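Local coordinates for protein HI1317 (Haemophilus influenzae, PDB 1JOV) that probably interconverts the alpha and beta anomers of D-glucose 6-phosphate, as a member of the glucose-6-phosphate 1-epimerase family, at residues G156-V161 against L225-H230. Sequence-based numbering, arbitrary orientation. Where two conformers were deposited one is given.
Sequences GDINQV and LWNPWH
I158 meets N227 and W229 from a short 3-10 turn in the loop that joins strand 145-154 to strand 161-164. Its CG1 is anti to the backbone N (chi1 -169°), which carries the CG1-CD1 arm toward the N227 amide. The arm lies against the nitrogen end of that amide, with CG1 and CD1 each 3.6 Å from N227 ND2. On the other branch, I158 CG2 rests 3.9 Å from W229 CZ3, reaching the six-membered ring obliquely.

N159 follows, its OD1 approaching the rim of the indole near the ring plane, 3.7 Å from W229 CH2, with the amide and ring planes 69° apart. A backbone hydrogen bond from Q160 N to D157 O (2.9 Å) closes the turn.

Opposite, N227 ends strand 222-227, and its OD1 accepts a hydrogen bond from W229 N (2.9 Å), forming an Asx turn; the donor is tilted 21° from the carbonyl plane. N227 ND2 donates to the backbone O of Y241. The aromatic ring of Y241 also meets that of W229, and the I158 side chain packs on Y241. The N227 side chain lies about 9 Å from that of E248 and about 10 Å from that of H150, the probable catalytic residues.

No hydrogen bond crosses between 156-161 and 225-230. Loop 156-161 and the end of strand 222-227 with its following turn are therefore joined by van der Waals packing, in which an isoleucine lies beside a buried amide whose polar atoms are already satisfied and whose orientation is fixed by its own turn and by Y241.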
# COMPACT_ATOMS: atom_id res chain seq x y z
N GLY A 156 -6.97 -7.20 -13.61
CA GLY A 156 -7.62 -8.37 -14.23
C GLY A 156 -6.71 -9.51 -14.64
O GLY A 156 -7.00 -10.70 -14.36
N ASP A 157 -5.54 -9.16 -15.20
CA ASP A 157 -4.57 -10.17 -15.63
C ASP A 157 -3.24 -9.51 -15.80
O ASP A 157 -3.15 -8.50 -16.54
CB ASP A 157 -4.98 -10.76 -17.00
CG ASP A 157 -4.37 -12.18 -17.25
OD1 ASP A 157 -3.34 -12.56 -16.63
OD2 ASP A 157 -4.88 -13.01 -18.04
N ILE A 158 -2.22 -10.03 -15.11
CA ILE A 158 -0.88 -9.47 -15.23
C ILE A 158 -0.44 -9.40 -16.71
O ILE A 158 0.32 -8.53 -17.04
CB ILE A 158 0.16 -10.21 -14.38
CG1 ILE A 158 1.46 -9.41 -14.35
CG2 ILE A 158 0.38 -11.63 -14.91
CD1 ILE A 158 1.29 -7.96 -13.91
N ASN A 159 -1.01 -10.20 -17.59
CA ASN A 159 -0.60 -10.12 -19.00
C ASN A 159 -1.18 -9.00 -19.82
O ASN A 159 -0.70 -8.72 -20.93
CB ASN A 159 -0.85 -11.45 -19.68
CG ASN A 159 -0.13 -12.52 -19.00
OD1 ASN A 159 1.05 -12.36 -18.69
ND2 ASN A 159 -0.82 -13.62 -18.71
N GLN A 160 -2.16 -8.31 -19.25
CA GLN A 160 -2.87 -7.30 -19.93
C GLN A 160 -2.63 -5.96 -19.26
O GLN A 160 -3.45 -5.08 -19.43
CB GLN A 160 -4.38 -7.64 -19.99
CG GLN A 160 -4.74 -8.85 -20.89
CD GLN A 160 -6.24 -9.16 -20.93
OE1 GLN A 160 -6.95 -8.68 -21.81
NE2 GLN A 160 -6.71 -10.00 -20.01
N VAL A 161 -1.49 -5.75 -18.54
CA VAL A 161 -1.26 -4.45 -17.90
C VAL A 161 -0.07 -3.67 -18.53
O VAL A 161 0.93 -4.26 -18.90
CB VAL A 161 -1.01 -4.65 -16.39
CG1 VAL A 161 -0.43 -3.38 -15.79
CG2 VAL A 161 -2.28 -5.05 -15.68
N LEU A 225 8.87 -1.38 -8.60
CA LEU A 225 7.85 -2.06 -9.38
C LEU A 225 8.11 -3.51 -9.13
O LEU A 225 9.25 -3.95 -9.31
CB LEU A 225 8.03 -1.74 -10.85
CG LEU A 225 7.00 -2.36 -11.81
CD1 LEU A 225 5.60 -1.82 -11.57
CD2 LEU A 225 7.48 -2.02 -13.25
N TRP A 226 7.08 -4.27 -8.69
CA TRP A 226 7.30 -5.66 -8.26
C TRP A 226 6.13 -6.62 -8.55
O TRP A 226 5.00 -6.33 -8.26
CB TRP A 226 7.50 -5.77 -6.77
CG TRP A 226 7.65 -7.16 -6.24
CD1 TRP A 226 8.61 -8.10 -6.59
CD2 TRP A 226 6.75 -7.85 -5.35
NE1 TRP A 226 8.41 -9.27 -5.91
CE2 TRP A 226 7.28 -9.13 -5.12
CE3 TRP A 226 5.59 -7.45 -4.63
CZ2 TRP A 226 6.65 -10.05 -4.30
CZ3 TRP A 226 4.96 -8.38 -3.80
CH2 TRP A 226 5.49 -9.64 -3.61
N ASN A 227 6.45 -7.81 -9.11
CA ASN A 227 5.48 -8.91 -9.36
C ASN A 227 6.32 -10.18 -9.24
O ASN A 227 7.33 -10.31 -9.91
CB ASN A 227 4.75 -8.77 -10.72
CG ASN A 227 3.66 -9.86 -10.92
OD1 ASN A 227 3.99 -11.07 -10.99
ND2 ASN A 227 2.37 -9.47 -10.87
N PRO A 228 5.98 -11.05 -8.31
CA PRO A 228 6.82 -12.20 -8.00
C PRO A 228 6.73 -13.27 -9.12
O PRO A 228 7.55 -14.20 -9.16
CB PRO A 228 6.19 -12.74 -6.71
CG PRO A 228 4.75 -12.33 -6.78
CD PRO A 228 4.76 -11.03 -7.50
N TRP A 229 5.72 -13.16 -9.94
CA TRP A 229 5.54 -14.03 -11.10
C TRP A 229 5.51 -15.49 -10.58
O TRP A 229 4.59 -15.87 -9.86
CB TRP A 229 6.61 -13.71 -12.17
CG TRP A 229 6.35 -14.33 -13.51
CD1 TRP A 229 6.88 -15.50 -13.97
CD2 TRP A 229 5.51 -13.83 -14.56
NE1 TRP A 229 6.42 -15.79 -15.23
CE2 TRP A 229 5.60 -14.75 -15.64
CE3 TRP A 229 4.69 -12.68 -14.72
CZ2 TRP A 229 4.88 -14.63 -16.78
CZ3 TRP A 229 4.00 -12.53 -15.92
CH2 TRP A 229 4.10 -13.52 -16.92
N HIS A 230 6.52 -16.32 -10.92
CA HIS A 230 6.44 -17.72 -10.46
C HIS A 230 7.07 -18.10 -9.12
O HIS A 230 6.96 -19.25 -8.68
CB HIS A 230 6.96 -18.67 -11.54
CG HIS A 230 5.96 -18.93 -12.62
ND1 HIS A 230 6.18 -19.85 -13.61
CD2 HIS A 230 4.72 -18.44 -12.81
CE1 HIS A 230 5.12 -19.89 -14.40
NE2 HIS A 230 4.22 -19.04 -13.94